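Local atomic coordinates of alcohol dehydrogenase, zinc-containing (Thermotoga maritima, PDB entry 3IP1), a protein that catalyses the NAD(+)-dependent oxidation of scyllo-inosose to 3-dehydro-scyllo-inosose and probably serves in myo-inositol degradation. Residues W173-R186 against F350-T364. Sequence-based numbering, arbitrary orientation.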
loop_
_atom_site.group_PDB
_atom_site.type_symbol
_atom_site.label_atom_id
_atom_site.label_comp_id
_atom_site.label_asym_id
_atom_site.label_seq_id
_atom_site.Cartn_x
_atom_site.Cartn_y
_atom_site.Cartn_z
ATOM N N TRP A 173 15.750 23.383 -0.642
ATOM C CA TRP A 173 16.422 22.086 -0.566
ATOM C C TRP A 173 17.865 22.218 -1.048
ATOM O O TRP A 173 18.141 22.850 -2.068
ATOM C CB TRP A 173 15.694 21.052 -1.440
ATOM C CG TRP A 173 14.339 20.683 -0.912
ATOM C CD1 TRP A 173 13.136 21.215 -1.284
ATOM C CD2 TRP A 173 14.053 19.709 0.102
ATOM N NE1 TRP A 173 12.118 20.625 -0.566
ATOM C CE2 TRP A 173 12.654 19.695 0.286
ATOM C CE3 TRP A 173 14.850 18.843 0.870
ATOM C CZ2 TRP A 173 12.024 18.844 1.202
ATOM C CZ3 TRP A 173 14.222 18.001 1.792
ATOM C CH2 TRP A 173 12.822 18.005 1.938
ATOM N N SER A 174 18.786 21.601 -0.329
ATOM C CA SER A 174 20.202 21.755 -0.649
ATOM C C SER A 174 20.574 21.076 -1.958
ATOM O O SER A 174 20.124 19.968 -2.222
ATOM C CB SER A 174 21.059 21.170 0.460
ATOM O OG SER A 174 22.420 21.281 0.094
ATOM N N LEU A 175 21.425 21.722 -2.757
ATOM C CA LEU A 175 22.018 21.064 -3.917
ATOM C C LEU A 175 23.472 20.591 -3.701
ATOM O O LEU A 175 24.194 20.362 -4.685
ATOM C CB LEU A 175 21.955 21.978 -5.148
ATOM C CG LEU A 175 20.582 22.455 -5.654
ATOM C CD1 LEU A 175 20.800 23.478 -6.767
ATOM C CD2 LEU A 175 19.653 21.296 -6.115
ATOM N N ARG A 176 23.916 20.452 -2.447
ATOM C CA ARG A 176 25.300 20.018 -2.114
ATOM C C ARG A 176 25.719 18.738 -2.835
ATOM O O ARG A 176 26.840 18.604 -3.330
ATOM C CB ARG A 176 25.440 19.776 -0.606
ATOM C CG ARG A 176 25.685 21.009 0.222
ATOM C CD ARG A 176 27.172 21.193 0.519
ATOM N NE ARG A 176 27.773 19.996 1.100
ATOM C CZ ARG A 176 28.992 19.967 1.618
ATOM N NH1 ARG A 176 29.482 18.843 2.121
ATOM N NH2 ARG A 176 29.720 21.070 1.630
ATOM N N GLU A 177 24.805 17.773 -2.857
ATOM C CA GLU A 177 25.077 16.486 -3.517
ATOM C C GLU A 177 25.504 16.604 -4.993
ATOM O O GLU A 177 26.078 15.669 -5.548
ATOM C CB GLU A 177 23.843 15.581 -3.463
ATOM C CG GLU A 177 23.492 14.981 -2.095
ATOM C CD GLU A 177 22.071 14.413 -2.113
ATOM O OE1 GLU A 177 21.915 13.168 -2.078
ATOM O OE2 GLU A 177 21.115 15.218 -2.216
ATOM N N LEU A 178 25.185 17.719 -5.640
ATOM C CA LEU A 178 25.544 17.882 -7.056
ATOM C C LEU A 178 26.974 18.399 -7.235
ATOM O O LEU A 178 27.497 18.415 -8.344
ATOM C CB LEU A 178 24.550 18.800 -7.791
ATOM C CG LEU A 178 23.045 18.479 -7.746
ATOM C CD1 LEU A 178 22.280 19.440 -8.650
ATOM C CD2 LEU A 178 22.733 17.037 -8.138
ATOM N N GLU A 179 27.595 18.848 -6.153
ATOM C CA GLU A 179 28.947 19.392 -6.255
ATOM C C GLU A 179 29.936 18.314 -6.695
ATOM O O GLU A 179 29.992 17.244 -6.111
ATOM C CB GLU A 179 29.378 20.035 -4.943
ATOM C CG GLU A 179 28.768 21.420 -4.733
ATOM C CD GLU A 179 28.944 21.931 -3.311
ATOM O OE1 GLU A 179 29.532 21.198 -2.497
ATOM O OE2 GLU A 179 28.485 23.057 -2.999
ATOM N N GLY A 180 30.685 18.591 -7.754
ATOM C CA GLY A 180 31.689 17.645 -8.228
ATOM C C GLY A 180 31.108 16.622 -9.181
ATOM O O GLY A 180 31.847 15.828 -9.776
ATOM N N VAL A 181 29.782 16.626 -9.310
ATOM C CA VAL A 181 29.100 15.862 -10.340
ATOM C C VAL A 181 28.781 16.823 -11.492
ATOM O O VAL A 181 28.979 16.510 -12.653
ATOM C CB VAL A 181 27.795 15.240 -9.801
ATOM C CG1 VAL A 181 27.128 14.380 -10.876
ATOM C CG2 VAL A 181 28.062 14.424 -8.540
ATOM N N TYR A 182 28.268 17.995 -11.133
ATOM C CA TYR A 182 27.909 19.034 -12.075
ATOM C C TYR A 182 28.821 20.214 -11.788
ATOM O O TYR A 182 28.821 20.750 -10.683
ATOM C CB TYR A 182 26.445 19.454 -11.889
ATOM C CG TYR A 182 25.446 18.403 -12.273
ATOM C CD1 TYR A 182 25.087 17.393 -11.381
ATOM C CD2 TYR A 182 24.855 18.414 -13.535
ATOM C CE1 TYR A 182 24.170 16.412 -11.739
ATOM C CE2 TYR A 182 23.933 17.444 -13.909
ATOM C CZ TYR A 182 23.595 16.447 -13.010
ATOM O OH TYR A 182 22.684 15.484 -13.375
ATOM N N GLU A 183 29.598 20.605 -12.792
ATOM C CA GLU A 183 30.627 21.643 -12.647
ATOM C C GLU A 183 30.085 23.033 -12.897
ATOM O O GLU A 183 29.357 23.249 -13.873
ATOM C CB GLU A 183 31.741 21.385 -13.660
ATOM C CG GLU A 183 32.390 20.041 -13.495
ATOM C CD GLU A 183 33.373 20.027 -12.349
ATOM O OE1 GLU A 183 33.101 19.342 -11.331
ATOM O OE2 GLU A 183 34.415 20.715 -12.472
ATOM N N GLY A 184 30.461 23.973 -12.031
ATOM C CA GLY A 184 30.129 25.386 -12.223
ATOM C C GLY A 184 28.642 25.651 -12.422
ATOM O O GLY A 184 27.815 25.267 -11.584
ATOM N N ASP A 185 28.310 26.291 -13.543
ATOM C CA ASP A 185 26.931 26.710 -13.847
ATOM C C ASP A 185 25.975 25.549 -14.085
ATOM O O ASP A 185 24.772 25.685 -13.853
ATOM C CB ASP A 185 26.892 27.624 -15.072
ATOM C CG ASP A 185 27.331 29.043 -14.769
ATOM O OD1 ASP A 185 27.533 29.402 -13.583
ATOM O OD2 ASP A 185 27.473 29.810 -15.739
ATOM N N ARG A 186 26.505 24.431 -14.583
ATOM C CA ARG A 186 25.697 23.229 -14.828
ATOM C C ARG A 186 25.010 22.733 -13.543
ATOM O O ARG A 186 23.928 22.162 -13.593
ATOM C CB ARG A 186 26.547 22.119 -15.460
ATOM C CG ARG A 186 26.829 22.315 -16.956
ATOM C CD ARG A 186 27.657 21.160 -17.579
ATOM N NE ARG A 186 27.184 19.823 -17.193
ATOM C CZ ARG A 186 26.038 19.271 -17.602
ATOM N NH1 ARG A 186 25.232 19.937 -18.414
ATOM N NH2 ARG A 186 25.686 18.053 -17.190
ATOM N N PHE A 350 11.343 16.192 -3.717
ATOM C CA PHE A 350 12.478 17.074 -4.039
ATOM C C PHE A 350 13.822 16.443 -3.706
ATOM O O PHE A 350 14.665 16.374 -4.577
ATOM C CB PHE A 350 12.362 18.469 -3.375
ATOM C CG PHE A 350 11.937 19.577 -4.318
ATOM C CD1 PHE A 350 10.753 19.475 -5.065
ATOM C CD2 PHE A 350 12.703 20.733 -4.441
ATOM C CE1 PHE A 350 10.340 20.500 -5.917
ATOM C CE2 PHE A 350 12.306 21.778 -5.305
ATOM C CZ PHE A 350 11.128 21.659 -6.044
ATOM N N PRO A 351 14.032 15.973 -2.455
ATOM C CA PRO A 351 15.397 15.514 -2.182
ATOM C C PRO A 351 15.746 14.221 -2.892
ATOM O O PRO A 351 16.904 14.004 -3.228
ATOM C CB PRO A 351 15.431 15.352 -0.654
ATOM C CG PRO A 351 14.000 15.259 -0.222
ATOM C CD PRO A 351 13.227 16.077 -1.219
ATOM N N ARG A 352 14.757 13.377 -3.157
ATOM C CA ARG A 352 15.055 12.177 -3.920
ATOM C C ARG A 352 15.355 12.519 -5.377
ATOM O O ARG A 352 16.202 11.877 -5.991
ATOM C CB ARG A 352 13.909 11.152 -3.852
ATOM C CG ARG A 352 13.834 10.336 -2.560
ATOM C CD ARG A 352 12.629 9.393 -2.638
ATOM N NE ARG A 352 12.379 8.628 -1.417
ATOM C CZ ARG A 352 11.480 8.954 -0.491
ATOM N NH1 ARG A 352 10.739 10.059 -0.608
ATOM N NH2 ARG A 352 11.325 8.177 0.566
ATOM N N VAL A 353 14.648 13.498 -5.939
ATOM C CA VAL A 353 14.963 13.952 -7.304
ATOM C C VAL A 353 16.404 14.484 -7.358
ATOM O O VAL A 353 17.132 14.222 -8.303
ATOM C CB VAL A 353 13.975 15.012 -7.833
ATOM C CG1 VAL A 353 14.559 15.709 -9.106
ATOM C CG2 VAL A 353 12.617 14.361 -8.116
ATOM N N ILE A 354 16.806 15.209 -6.314
ATOM C CA ILE A 354 18.177 15.720 -6.204
ATOM C C ILE A 354 19.215 14.576 -6.138
ATOM O O ILE A 354 20.218 14.601 -6.868
ATOM C CB ILE A 354 18.312 16.744 -5.026
ATOM C CG1 ILE A 354 17.503 18.008 -5.355
ATOM C CG2 ILE A 354 19.787 17.071 -4.745
ATOM C CD1 ILE A 354 17.034 18.845 -4.119
ATOM N N SER A 355 18.954 13.572 -5.290
ATOM C CA SER A 355 19.853 12.404 -5.167
ATOM C C SER A 355 19.949 11.650 -6.469
ATOM O O SER A 355 21.021 11.193 -6.840
ATOM C CB SER A 355 19.389 11.446 -4.073
ATOM O OG SER A 355 19.465 12.103 -2.826
ATOM N N LEU A 356 18.823 11.534 -7.158
ATOM C CA LEU A 356 18.773 10.865 -8.446
ATOM C C LEU A 356 19.681 11.589 -9.462
ATOM O O LEU A 356 20.528 10.970 -10.114
ATOM C CB LEU A 356 17.320 10.827 -8.918
ATOM C CG LEU A 356 16.730 9.658 -9.691
ATOM C CD1 LEU A 356 17.315 8.278 -9.352
ATOM C CD2 LEU A 356 15.242 9.677 -9.481
HETATM N N MSE A 357 19.516 12.905 -9.575
HETATM C CA MSE A 357 20.407 13.694 -10.417
HETATM C C MSE A 357 21.863 13.506 -9.997
HETATM O O MSE A 357 22.723 13.332 -10.850
HETATM C CB MSE A 357 20.052 15.179 -10.365
HETATM C CG MSE A 357 18.736 15.528 -11.052
HETATM SE SE MSE A 357 18.491 17.449 -10.955
HETATM C CE MSE A 357 16.770 17.524 -11.910
ATOM N N ALA A 358 22.124 13.532 -8.688
ATOM C CA ALA A 358 23.493 13.396 -8.175
ATOM C C ALA A 358 24.134 12.065 -8.571
ATOM O O ALA A 358 25.352 11.970 -8.743
ATOM C CB ALA A 358 23.526 13.574 -6.680
ATOM N N SER A 359 23.304 11.046 -8.741
ATOM C CA SER A 359 23.801 9.722 -9.049
ATOM C C SER A 359 23.836 9.416 -10.545
ATOM O O SER A 359 24.098 8.279 -10.917
ATOM C CB SER A 359 22.975 8.676 -8.315
ATOM O OG SER A 359 21.697 8.605 -8.908
ATOM N N GLY A 360 23.580 10.405 -11.403
ATOM C CA GLY A 360 23.698 10.193 -12.857
ATOM C C GLY A 360 22.543 10.612 -13.773
ATOM O O GLY A 360 22.740 10.742 -14.982
HETATM N N MSE A 361 21.341 10.819 -13.226
HETATM C CA MSE A 361 20.208 11.240 -14.042
HETATM C C MSE A 361 20.299 12.732 -14.362
HETATM O O MSE A 361 19.926 13.592 -13.549
HETATM C CB MSE A 361 18.875 10.912 -13.362
HETATM C CG MSE A 361 17.646 11.096 -14.260
HETATM SE SE MSE A 361 15.974 10.893 -13.236
HETATM C CE MSE A 361 15.969 12.635 -12.348
ATOM N N ASP A 362 20.776 13.020 -15.565
ATOM C CA ASP A 362 21.064 14.379 -16.011
ATOM C C ASP A 362 19.933 14.981 -16.870
ATOM O O ASP A 362 19.835 14.718 -18.078
ATOM C CB ASP A 362 22.387 14.400 -16.796
ATOM C CG ASP A 362 22.762 15.793 -17.279
ATOM O OD1 ASP A 362 22.140 16.781 -16.837
ATOM O OD2 ASP A 362 23.693 15.898 -18.105
HETATM N N MSE A 363 19.117 15.826 -16.257
HETATM C CA MSE A 363 18.012 16.448 -16.973
HETATM C C MSE A 363 18.441 17.665 -17.812
HETATM O O MSE A 363 17.642 18.179 -18.592
HETATM C CB MSE A 363 16.893 16.846 -16.001
HETATM C CG MSE A 363 16.214 15.688 -15.317
HETATM SE SE MSE A 363 15.307 14.539 -16.589
HETATM C CE MSE A 363 14.216 15.858 -17.496
ATOM N N THR A 364 19.679 18.127 -17.647
ATOM C CA THR A 364 20.151 19.338 -18.347
ATOM C C THR A 364 20.165 19.148 -19.863
ATOM O O THR A 364 20.168 20.129 -20.608
ATOM C CB THR A 364 21.550 19.847 -17.862
ATOM O OG1 THR A 364 22.579 18.912 -18.225
ATOM C CG2 THR A 364 21.554 20.072 -16.355
HETATM O O HOH W 1 20.034 17.096 -13.947
#
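Trp-173 lays one face of its indole against the first turn of helix 349-358. Pro-351 CD sits over the six-membered ring, 3.6 Å from its centroid and nearly on the ring normal. Phe-350 CB covers the five-membered ring in a second CH-pi contact. The Phe-350 ring meets the indole obliquely, with the planes at 39°. Trp-173 NE1 is hydrogen-bonded to Glu-128, which helps to set the turn of the indole. With an alanine in place of Trp-173, Pro-351 and Phe-350 would probably lose the flat surface they pack on, and Glu-128 its N-H partner. Next along the helix, Ile-354 points CD1 at Trp-173 CB (3.7 Å) and CG1 at Leu-175 CD2. Leu-178 CD2 then packs on Met-357 CB and Ala-358 CB. This end is buried and largely apolar. At its margin Ser-355 OG donates to the syn lone pair of Glu-177 OE1 (2.8 Å).

The contact turns more polar at the buried Tyr-182. It brings its ring edge, not a face, to Met-357 O and Asp-362 OD1. Tyr-182 OH lies 3.3 Å from Met-357 O, at best a weak hydrogen bond, and shares a water with Met-363 N. The loose, solvent side is that of Val-181 and Arg-186. Exposed Arg-186 bends at chi3 (46°), which turns its guanidinium back to the 350-364 segment. Arg-186 NH1 donates to Thr-364 OG1 (2.9 Å). Arg-186 NH2 forms a salt bridge with Asp-362 OD2 (3.1 Å), approaching from above the carboxylate plane. Asp-362 OD1 is held separately, by Thr-364 OG1 (2.6 Å) and Thr-364 N.

The latter bond closes an Asx turn just beyond the helix. The contact joins strand 172-174, on the GroES-like side, and the loop leading to helix 185-192 to helix 349-358 of the Rossmann-type coenzyme domain and the loop after it, the two-domain architecture of zinc-containing alcohol dehydrogenases.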